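PDB 1VBK: THUMP domain-containing protein from Pyrococcus horikoshii, which is of unknown function but probably binds RNA and ATP through its THUMP and ThiI-like domains. Local coordinates for residues M1-E10 with G70-E79; V102-T112 with N140-E151. All blocks are in the same frame, centred on the assembly; numbering follows the deposited sequence.

Contact 1 (M1-E10 with G70-E79); sequences MNVVIVRYGE and GIVSISPAME
S75 OG is gripped by the R7 guanidinium and by the carbonyl of E166. R7 NH1 donates to S75 OG at 2.9 Å, the oxygen lying in the guanidinium plane, and NH2 adds a weak second bond. The same NH1 reaches S73 OG at 3.1 Å, so one arginine joins two serines of the facing strand. With CG anti to the carbonyl carbon (chi1 -50°) and the chain extended to NE, R7 runs along S73, and I5 CG2 lies over the rim of one guanidinium face. NE forms a salt bridge with E155, which probably offsets the buried charge. The antiparallel ladder carries a classic bulge at each end: N2 and V3 both donate to A77 O, and V72 and S73 both face R7. Beyond the first bulge N2 OD1 takes E79 N on a lone pair in its carbonyl plane, 2.7 Å away. On the face carrying V4, V6, I74 and P76, V4 CG1 presses on I74 CG2 at 3.3 Å, tighter than usual contact. V6 CG1 also meets I71 CG1, and at the strand end M1 SD lies against P76 CB. Helix 58-65 packs on I74 and P76 through A62, while Y162 and Y164 of strand 160-164 touch I5, R7 and S75 on the opposite face; strand 3-8 thus lies between strands 50-54 and 71-81 in the ferredoxin-like domain.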
loop_
_atom_site.group_PDB
_atom_site.type_symbol
_atom_site.label_atom_id
_atom_site.label_comp_id
_atom_site.label_asym_id
_atom_site.label_seq_id
_atom_site.Cartn_x
_atom_site.Cartn_y
_atom_site.Cartn_z
ATOM N N MET A 1 4.937 -41.234 -11.554
ATOM C CA MET A 1 5.452 -40.083 -10.756
ATOM C C MET A 1 4.497 -39.756 -9.614
ATOM O O MET A 1 3.338 -40.176 -9.628
ATOM C CB MET A 1 5.630 -38.863 -11.662
ATOM C CG MET A 1 6.537 -39.140 -12.853
ATOM S SD MET A 1 6.811 -37.710 -13.900
ATOM C CE MET A 1 5.267 -37.670 -14.822
ATOM N N ASN A 2 4.986 -39.009 -8.626
ATOM C CA ASN A 2 4.162 -38.659 -7.482
ATOM C C ASN A 2 4.345 -37.254 -6.903
ATOM O O ASN A 2 3.731 -36.926 -5.890
ATOM C CB ASN A 2 4.332 -39.708 -6.375
ATOM C CG ASN A 2 5.788 -40.029 -6.080
ATOM O OD1 ASN A 2 6.694 -39.316 -6.506
ATOM N ND2 ASN A 2 6.015 -41.100 -5.331
ATOM N N VAL A 3 5.185 -36.427 -7.527
ATOM C CA VAL A 3 5.365 -35.052 -7.053
ATOM C C VAL A 3 5.702 -34.105 -8.200
ATOM O O VAL A 3 5.912 -34.522 -9.342
ATOM C CB VAL A 3 6.524 -34.908 -6.012
ATOM C CG1 VAL A 3 6.388 -35.934 -4.885
ATOM C CG2 VAL A 3 7.868 -35.046 -6.713
ATOM N N VAL A 4 5.731 -32.820 -7.877
ATOM C CA VAL A 4 6.118 -31.793 -8.830
ATOM C C VAL A 4 7.144 -30.941 -8.090
ATOM O O VAL A 4 6.881 -30.467 -6.984
ATOM C CB VAL A 4 4.942 -30.880 -9.254
ATOM C CG1 VAL A 4 5.467 -29.751 -10.129
ATOM C CG2 VAL A 4 3.896 -31.680 -10.033
ATOM N N ILE A 5 8.324 -30.787 -8.684
ATOM C CA ILE A 5 9.375 -29.965 -8.097
ATOM C C ILE A 5 9.210 -28.563 -8.669
ATOM O O ILE A 5 9.165 -28.382 -9.887
ATOM C CB ILE A 5 10.788 -30.469 -8.482
ATOM C CG1 ILE A 5 10.981 -31.918 -8.023
ATOM C CG2 ILE A 5 11.852 -29.568 -7.849
ATOM C CD1 ILE A 5 12.258 -32.551 -8.555
ATOM N N VAL A 6 9.105 -27.575 -7.792
ATOM C CA VAL A 6 8.959 -26.193 -8.219
ATOM C C VAL A 6 10.221 -25.448 -7.800
ATOM O O VAL A 6 10.555 -25.402 -6.616
ATOM C CB VAL A 6 7.730 -25.544 -7.567
ATOM C CG1 VAL A 6 7.647 -24.057 -7.953
ATOM C CG2 VAL A 6 6.472 -26.283 -8.013
ATOM N N ARG A 7 10.928 -24.887 -8.778
ATOM C CA ARG A 7 12.167 -24.159 -8.506
ATOM C C ARG A 7 11.953 -22.667 -8.690
ATOM O O ARG A 7 11.224 -22.242 -9.584
ATOM C CB ARG A 7 13.285 -24.647 -9.435
ATOM C CG ARG A 7 13.419 -26.165 -9.459
ATOM C CD ARG A 7 14.628 -26.640 -10.266
ATOM N NE ARG A 7 14.642 -28.096 -10.338
ATOM C CZ ARG A 7 13.917 -28.807 -11.199
ATOM N NH1 ARG A 7 13.127 -28.194 -12.076
ATOM N NH2 ARG A 7 13.953 -30.131 -11.160
ATOM N N TYR A 8 12.607 -21.876 -7.846
ATOM C CA TYR A 8 12.462 -20.427 -7.898
ATOM C C TYR A 8 13.727 -19.724 -7.433
ATOM O O TYR A 8 14.682 -20.361 -6.982
ATOM C CB TYR A 8 11.284 -20.007 -7.017
ATOM C CG TYR A 8 11.338 -20.623 -5.637
ATOM C CD1 TYR A 8 12.069 -20.023 -4.610
ATOM C CD2 TYR A 8 10.697 -21.837 -5.372
ATOM C CE1 TYR A 8 12.163 -20.614 -3.351
ATOM C CE2 TYR A 8 10.789 -22.442 -4.120
ATOM C CZ TYR A 8 11.523 -21.825 -3.115
ATOM O OH TYR A 8 11.634 -22.426 -1.882
ATOM N N GLY A 9 13.719 -18.401 -7.533
ATOM C CA GLY A 9 14.873 -17.628 -7.121
ATOM C C GLY A 9 15.929 -17.649 -8.202
ATOM O O GLY A 9 16.199 -18.695 -8.794
ATOM N N GLU A 10 16.521 -16.491 -8.475
ATOM C CA GLU A 10 17.555 -16.402 -9.494
ATOM C C GLU A 10 18.543 -15.281 -9.183
ATOM O O GLU A 10 18.154 -14.188 -8.766
ATOM C CB GLU A 10 16.915 -16.204 -10.873
ATOM C CG GLU A 10 15.895 -15.081 -10.948
ATOM C CD GLU A 10 15.033 -15.171 -12.197
ATOM O OE1 GLU A 10 15.602 -15.273 -13.305
ATOM O OE2 GLU A 10 13.788 -15.139 -12.071
ATOM N N GLY A 70 6.926 -16.209 -10.662
ATOM C CA GLY A 70 7.866 -16.439 -9.583
ATOM C C GLY A 70 8.517 -17.807 -9.694
ATOM O O GLY A 70 9.496 -18.101 -9.003
ATOM N N ILE A 71 7.962 -18.646 -10.564
ATOM C CA ILE A 71 8.482 -19.993 -10.776
ATOM C C ILE A 71 9.452 -19.986 -11.947
ATOM O O ILE A 71 9.110 -19.525 -13.042
ATOM C CB ILE A 71 7.334 -20.989 -11.079
ATOM C CG1 ILE A 71 6.438 -21.138 -9.845
ATOM C CG2 ILE A 71 7.907 -22.351 -11.480
ATOM C CD1 ILE A 71 5.224 -22.039 -10.083
ATOM N N VAL A 72 10.666 -20.477 -11.707
ATOM C CA VAL A 72 11.689 -20.539 -12.748
ATOM C C VAL A 72 11.526 -21.811 -13.579
ATOM O O VAL A 72 11.585 -21.765 -14.809
ATOM C CB VAL A 72 13.108 -20.485 -12.142
ATOM C CG1 VAL A 72 14.151 -20.647 -13.241
ATOM C CG2 VAL A 72 13.310 -19.151 -11.427
ATOM N N SER A 73 11.323 -22.946 -12.917
ATOM C CA SER A 73 11.113 -24.197 -13.644
ATOM C C SER A 73 10.307 -25.201 -12.834
ATOM O O SER A 73 10.270 -25.148 -11.601
ATOM C CB SER A 73 12.442 -24.819 -14.099
ATOM O OG SER A 73 13.229 -25.265 -13.015
ATOM N N ILE A 74 9.666 -26.118 -13.552
ATOM C CA ILE A 74 8.807 -27.131 -12.963
ATOM C C ILE A 74 9.174 -28.534 -13.459
ATOM O O ILE A 74 9.366 -28.738 -14.655
ATOM C CB ILE A 74 7.343 -26.840 -13.358
ATOM C CG1 ILE A 74 6.998 -25.397 -12.994
ATOM C CG2 ILE A 74 6.396 -27.811 -12.673
ATOM C CD1 ILE A 74 5.717 -24.906 -13.611
ATOM N N SER A 75 9.256 -29.499 -12.542
ATOM C CA SER A 75 9.586 -30.871 -12.926
ATOM C C SER A 75 8.719 -31.955 -12.296
ATOM O O SER A 75 8.812 -32.207 -11.095
ATOM C CB SER A 75 11.047 -31.210 -12.582
ATOM O OG SER A 75 11.976 -30.543 -13.421
ATOM N N PRO A 76 7.851 -32.597 -13.093
ATOM C CA PRO A 76 7.022 -33.672 -12.531
ATOM C C PRO A 76 8.103 -34.691 -12.169
ATOM O O PRO A 76 9.073 -34.826 -12.911
ATOM C CB PRO A 76 6.207 -34.146 -13.734
ATOM C CG PRO A 76 6.118 -32.924 -14.595
ATOM C CD PRO A 76 7.503 -32.336 -14.499
ATOM N N ALA A 77 7.969 -35.402 -11.058
ATOM C CA ALA A 77 9.014 -36.346 -10.694
ATOM C C ALA A 77 8.550 -37.503 -9.826
ATOM O O ALA A 77 7.448 -37.484 -9.284
ATOM C CB ALA A 77 10.145 -35.602 -9.977
ATOM N N MET A 78 9.415 -38.508 -9.712
ATOM C CA MET A 78 9.148 -39.671 -8.878
ATOM C C MET A 78 10.000 -39.531 -7.629
ATOM O O MET A 78 11.214 -39.327 -7.719
ATOM C CB MET A 78 9.532 -40.971 -9.588
ATOM C CG MET A 78 8.632 -41.360 -10.740
ATOM S SD MET A 78 9.138 -42.939 -11.453
ATOM C CE MET A 78 8.064 -44.090 -10.575
ATOM N N GLU A 79 9.361 -39.628 -6.469
ATOM C CA GLU A 79 10.067 -39.536 -5.195
ATOM C C GLU A 79 10.318 -40.948 -4.678
ATOM O O GLU A 79 9.408 -41.774 -4.650
ATOM C CB GLU A 79 9.227 -38.775 -4.169
ATOM C CG GLU A 79 9.833 -38.767 -2.771
ATOM C CD GLU A 79 8.827 -38.373 -1.710
ATOM O OE1 GLU A 79 8.202 -37.303 -1.850
ATOM O OE2 GLU A 79 8.660 -39.137 -0.738
HETATM O O HOH W 1 11.946 -16.842 -8.918
#

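Contact 2 (V102-T112 with N140-E151); sequences VGKERPKFRVT and NCEVDLKNYDIE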
loop_
_atom_site.group_PDB
_atom_site.type_symbol
_atom_site.label_atom_id
_atom_site.label_comp_id
_atom_site.label_asym_id
_atom_site.label_seq_id
_atom_site.Cartn_x
_atom_site.Cartn_y
_atom_site.Cartn_z
ATOM N N VAL A 102 10.860 -40.471 -27.311
ATOM C CA VAL A 102 11.841 -39.886 -28.225
ATOM C C VAL A 102 11.854 -40.686 -29.531
ATOM O O VAL A 102 11.900 -40.113 -30.620
ATOM C CB VAL A 102 13.248 -39.866 -27.582
ATOM C CG1 VAL A 102 14.298 -39.474 -28.612
ATOM C CG2 VAL A 102 13.263 -38.861 -26.422
ATOM N N GLY A 103 11.811 -42.010 -29.411
ATOM C CA GLY A 103 11.755 -42.873 -30.581
ATOM C C GLY A 103 13.007 -43.069 -31.414
ATOM O O GLY A 103 12.921 -43.258 -32.631
ATOM N N LYS A 104 14.170 -43.024 -30.775
ATOM C CA LYS A 104 15.424 -43.224 -31.494
ATOM C C LYS A 104 16.088 -44.514 -31.039
ATOM O O LYS A 104 15.887 -44.955 -29.909
ATOM C CB LYS A 104 16.364 -42.043 -31.253
ATOM C CG LYS A 104 15.878 -40.740 -31.857
ATOM C CD LYS A 104 16.853 -39.606 -31.574
ATOM C CE LYS A 104 16.404 -38.311 -32.234
ATOM N NZ LYS A 104 17.430 -37.230 -32.085
ATOM N N GLU A 105 16.881 -45.119 -31.917
ATOM C CA GLU A 105 17.571 -46.357 -31.575
ATOM C C GLU A 105 18.620 -46.097 -30.502
ATOM O O GLU A 105 18.770 -46.875 -29.557
ATOM C CB GLU A 105 18.309 -46.930 -32.783
ATOM C CG GLU A 105 17.630 -46.770 -34.119
ATOM C CD GLU A 105 18.606 -47.010 -35.252
ATOM O OE1 GLU A 105 19.225 -48.096 -35.273
ATOM O OE2 GLU A 105 18.764 -46.112 -36.109
ATOM N N ARG A 106 19.346 -44.995 -30.662
ATOM C CA ARG A 106 20.427 -44.652 -29.748
ATOM C C ARG A 106 20.370 -43.183 -29.340
ATOM O O ARG A 106 21.118 -42.346 -29.851
ATOM C CB ARG A 106 21.759 -44.972 -30.439
ATOM C CG ARG A 106 23.021 -44.819 -29.602
ATOM C CD ARG A 106 24.226 -44.916 -30.543
ATOM N NE ARG A 106 25.500 -44.567 -29.922
ATOM C CZ ARG A 106 26.231 -45.397 -29.185
ATOM N NH1 ARG A 106 25.813 -46.639 -28.968
ATOM N NH2 ARG A 106 27.385 -44.989 -28.678
ATOM N N PRO A 107 19.468 -42.850 -28.404
ATOM C CA PRO A 107 19.322 -41.471 -27.934
ATOM C C PRO A 107 20.552 -40.958 -27.183
ATOM O O PRO A 107 21.285 -41.732 -26.558
ATOM C CB PRO A 107 18.086 -41.544 -27.033
ATOM C CG PRO A 107 18.157 -42.956 -26.476
ATOM C CD PRO A 107 18.521 -43.751 -27.716
ATOM N N LYS A 108 20.783 -39.653 -27.269
ATOM C CA LYS A 108 21.893 -39.023 -26.559
ATOM C C LYS A 108 21.319 -38.566 -25.218
ATOM O O LYS A 108 20.184 -38.081 -25.167
ATOM C CB LYS A 108 22.413 -37.813 -27.340
ATOM C CG LYS A 108 23.214 -38.164 -28.594
ATOM C CD LYS A 108 23.483 -36.909 -29.409
ATOM C CE LYS A 108 24.441 -37.166 -30.561
ATOM N NZ LYS A 108 25.833 -37.377 -30.081
ATOM N N PHE A 109 22.088 -38.714 -24.142
ATOM C CA PHE A 109 21.603 -38.316 -22.822
ATOM C C PHE A 109 22.693 -37.842 -21.868
ATOM O O PHE A 109 23.888 -37.962 -22.147
ATOM C CB PHE A 109 20.876 -39.491 -22.150
ATOM C CG PHE A 109 21.803 -40.475 -21.457
ATOM C CD1 PHE A 109 22.616 -41.334 -22.192
ATOM C CD2 PHE A 109 21.851 -40.542 -20.065
ATOM C CE1 PHE A 109 23.466 -42.247 -21.549
ATOM C CE2 PHE A 109 22.695 -41.450 -19.413
ATOM C CZ PHE A 109 23.503 -42.304 -20.154
ATOM N N ARG A 110 22.255 -37.299 -20.735
ATOM C CA ARG A 110 23.161 -36.873 -19.683
ATOM C C ARG A 110 22.397 -37.022 -18.380
ATOM O O ARG A 110 21.175 -37.152 -18.382
ATOM C CB ARG A 110 23.596 -35.413 -19.855
ATOM C CG ARG A 110 22.529 -34.368 -19.559
ATOM C CD ARG A 110 23.201 -33.053 -19.149
ATOM N NE ARG A 110 23.810 -33.197 -17.831
ATOM C CZ ARG A 110 24.956 -32.636 -17.457
ATOM N NH1 ARG A 110 25.641 -31.875 -18.304
ATOM N NH2 ARG A 110 25.424 -32.851 -16.232
ATOM N N VAL A 111 23.122 -37.038 -17.275
ATOM C CA VAL A 111 22.501 -37.136 -15.967
ATOM C C VAL A 111 22.908 -35.862 -15.245
ATOM O O VAL A 111 24.060 -35.425 -15.334
ATOM C CB VAL A 111 22.998 -38.370 -15.164
ATOM C CG1 VAL A 111 22.309 -38.416 -13.798
ATOM C CG2 VAL A 111 22.693 -39.658 -15.933
ATOM N N THR A 112 21.951 -35.253 -14.559
ATOM C CA THR A 112 22.202 -34.024 -13.825
ATOM C C THR A 112 21.753 -34.288 -12.398
ATOM O O THR A 112 20.575 -34.537 -12.147
ATOM C CB THR A 112 21.407 -32.846 -14.439
ATOM O OG1 THR A 112 21.782 -32.688 -15.816
ATOM C CG2 THR A 112 21.696 -31.550 -13.692
ATOM N N ASN A 140 20.756 -48.999 -25.309
ATOM C CA ASN A 140 21.608 -48.539 -26.394
ATOM C C ASN A 140 21.440 -47.031 -26.353
ATOM O O ASN A 140 20.360 -46.503 -26.628
ATOM C CB ASN A 140 21.137 -49.078 -27.745
ATOM C CG ASN A 140 22.022 -48.621 -28.891
ATOM O OD1 ASN A 140 23.120 -48.105 -28.676
ATOM N ND2 ASN A 140 21.552 -48.815 -30.115
ATOM N N CYS A 141 22.500 -46.335 -25.971
ATOM C CA CYS A 141 22.444 -44.889 -25.878
ATOM C C CYS A 141 23.855 -44.335 -25.845
ATOM O O CYS A 141 24.827 -45.085 -25.922
ATOM C CB CYS A 141 21.677 -44.466 -24.621
ATOM S SG CYS A 141 22.321 -45.175 -23.083
ATOM N N GLU A 142 23.962 -43.022 -25.704
ATOM C CA GLU A 142 25.263 -42.376 -25.722
ATOM C C GLU A 142 25.248 -41.094 -24.911
ATOM O O GLU A 142 24.310 -40.311 -24.998
ATOM C CB GLU A 142 25.607 -42.085 -27.180
ATOM C CG GLU A 142 26.782 -41.199 -27.447
ATOM C CD GLU A 142 26.877 -40.885 -28.925
ATOM O OE1 GLU A 142 26.957 -41.843 -29.724
ATOM O OE2 GLU A 142 26.858 -39.691 -29.292
ATOM N N VAL A 143 26.294 -40.884 -24.122
ATOM C CA VAL A 143 26.389 -39.683 -23.310
ATOM C C VAL A 143 26.792 -38.490 -24.170
ATOM O O VAL A 143 27.717 -38.577 -24.973
ATOM C CB VAL A 143 27.436 -39.845 -22.176
ATOM C CG1 VAL A 143 27.638 -38.512 -21.454
ATOM C CG2 VAL A 143 26.979 -40.914 -21.191
ATOM N N ASP A 144 26.076 -37.385 -24.012
ATOM C CA ASP A 144 26.385 -36.151 -24.729
ATOM C C ASP A 144 25.921 -35.027 -23.816
ATOM O O ASP A 144 24.724 -34.838 -23.614
ATOM C CB ASP A 144 25.654 -36.080 -26.069
ATOM C CG ASP A 144 26.195 -34.972 -26.966
ATOM O OD1 ASP A 144 26.342 -33.829 -26.482
ATOM O OD2 ASP A 144 26.472 -35.241 -28.153
ATOM N N LEU A 145 26.875 -34.294 -23.255
ATOM C CA LEU A 145 26.572 -33.206 -22.329
ATOM C C LEU A 145 26.079 -31.923 -22.995
ATOM O O LEU A 145 25.462 -31.084 -22.344
ATOM C CB LEU A 145 27.811 -32.894 -21.482
ATOM C CG LEU A 145 28.492 -34.092 -20.809
ATOM C CD1 LEU A 145 29.747 -33.624 -20.096
ATOM C CD2 LEU A 145 27.532 -34.765 -19.833
ATOM N N LYS A 146 26.347 -31.766 -24.286
ATOM C CA LYS A 146 25.926 -30.561 -24.998
ATOM C C LYS A 146 24.564 -30.716 -25.669
ATOM O O LYS A 146 23.646 -29.929 -25.423
ATOM C CB LYS A 146 26.987 -30.171 -26.033
ATOM C CG LYS A 146 27.407 -31.305 -26.950
ATOM C CD LYS A 146 28.681 -30.968 -27.708
ATOM C CE LYS A 146 29.260 -32.203 -28.383
ATOM N NZ LYS A 146 30.594 -31.929 -28.994
ATOM N N ASN A 147 24.433 -31.725 -26.521
ATOM C CA ASN A 147 23.172 -31.966 -27.203
ATOM C C ASN A 147 22.655 -33.331 -26.784
ATOM O O ASN A 147 23.273 -34.356 -27.068
ATOM C CB ASN A 147 23.364 -31.913 -28.720
ATOM C CG ASN A 147 24.035 -30.631 -29.173
ATOM O OD1 ASN A 147 25.250 -30.590 -29.382
ATOM N ND2 ASN A 147 23.250 -29.571 -29.309
ATOM N N TYR A 148 21.523 -33.341 -26.093
ATOM C CA TYR A 148 20.945 -34.594 -25.631
ATOM C C TYR A 148 19.444 -34.648 -25.851
ATOM O O TYR A 148 18.756 -33.625 -25.770
ATOM C CB TYR A 148 21.251 -34.798 -24.142
ATOM C CG TYR A 148 21.102 -33.544 -23.298
ATOM C CD1 TYR A 148 22.168 -32.654 -23.139
ATOM C CD2 TYR A 148 19.899 -33.251 -22.662
ATOM C CE1 TYR A 148 22.036 -31.502 -22.361
ATOM C CE2 TYR A 148 19.755 -32.102 -21.884
ATOM C CZ TYR A 148 20.825 -31.236 -21.738
ATOM O OH TYR A 148 20.679 -30.106 -20.970
ATOM N N ASP A 149 18.945 -35.850 -26.138
ATOM C CA ASP A 149 17.517 -36.070 -26.344
ATOM C C ASP A 149 16.855 -36.260 -24.984
ATOM O O ASP A 149 15.668 -35.984 -24.811
ATOM C CB ASP A 149 17.260 -37.350 -27.151
ATOM C CG ASP A 149 17.886 -37.316 -28.528
ATOM O OD1 ASP A 149 18.876 -38.046 -28.736
ATOM O OD2 ASP A 149 17.386 -36.560 -29.394
ATOM N N ILE A 150 17.634 -36.754 -24.029
ATOM C CA ILE A 150 17.119 -37.051 -22.697
ATOM C C ILE A 150 18.019 -36.575 -21.570
ATOM O O ILE A 150 19.235 -36.741 -21.620
ATOM C CB ILE A 150 16.951 -38.576 -22.519
ATOM C CG1 ILE A 150 15.964 -39.124 -23.551
ATOM C CG2 ILE A 150 16.500 -38.898 -21.094
ATOM C CD1 ILE A 150 15.993 -40.638 -23.669
ATOM N N GLU A 151 17.414 -35.983 -20.546
ATOM C CA GLU A 151 18.177 -35.562 -19.386
ATOM C C GLU A 151 17.547 -36.210 -18.166
ATOM O O GLU A 151 16.361 -36.029 -17.909
ATOM C CB GLU A 151 18.160 -34.047 -19.198
ATOM C CG GLU A 151 18.838 -33.634 -17.895
ATOM C CD GLU A 151 18.684 -32.163 -17.585
ATOM O OE1 GLU A 151 17.538 -31.665 -17.632
ATOM O OE2 GLU A 151 19.707 -31.511 -17.284
HETATM O O HOH W 2 20.253 -37.951 -31.079
HETATM O O HOH W 3 24.989 -29.947 -20.211
#
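K108 NZ bridges two carboxylates, E142 OE2 at 2.7 Å, met nearly end-on to its C-O bond, and D144 OD2 at 2.9 Å, met on the anti lone pair. The chain is extended as far as CE and bends only at chi4 (-72°), which swings the ammonium between them. A leucine in place of K108 would probably leave the carboxylates of E142 and D144 without the charge that links them. R106 extends the network: its chain is stretched out, NE donates to E142 OE1 at 3.1 Å near the guanidinium plane, NH1 donates to N140 OD1, and C141 O sits over the centre of one face. D149 is held at both oxygens, OD1 by K108 N (2.9 Å, anti lone pair, nearly straight) and OD2 by K104 NZ (2.8 Å, syn side). R110 starts between its own N and carbonyl carbon (chi1 72°), placing CG 3.9 Å above the centre of the Y148 ring in a CH-pi contact. The buried F109 ring brings CE1 3.5 Å from C141 SG, an oblique sulfur-aromatic contact, and F95 meets the ring edge-to-face. T112 OG1 donates to E151 OE2. Strand 108-115, flanked by the parallel strands 142-143 and 150-157, and helix 124-138, which crosses over to strand 142-143, form a beta-alpha-beta unit of the THUMP domain.

Overall arrangement
From the N terminus, strand 3-8 leads into helix 19-36, the hairpin 43-47/50-54 and helix 58-65 before strand 71-81 returns to its side; contact 1 closes this loop of 59 residues. Helix 84-102 then carries the chain into strand 108-115, and contact 2 closes a shorter loop of 27 residues around helix 124-138. The loops follow in series, neither nesting nor crossing. The centres of contact 1 and contact 2 lie about 22 Å apart, their nearest atoms about 7 Å, without touching. Both belong to one mixed sheet, joined where strand 160-164 pairs with 71-81 and 150-157, tying the ferredoxin-like part to the THUMP part; the five-stranded parallel sheet later in the chain is separate.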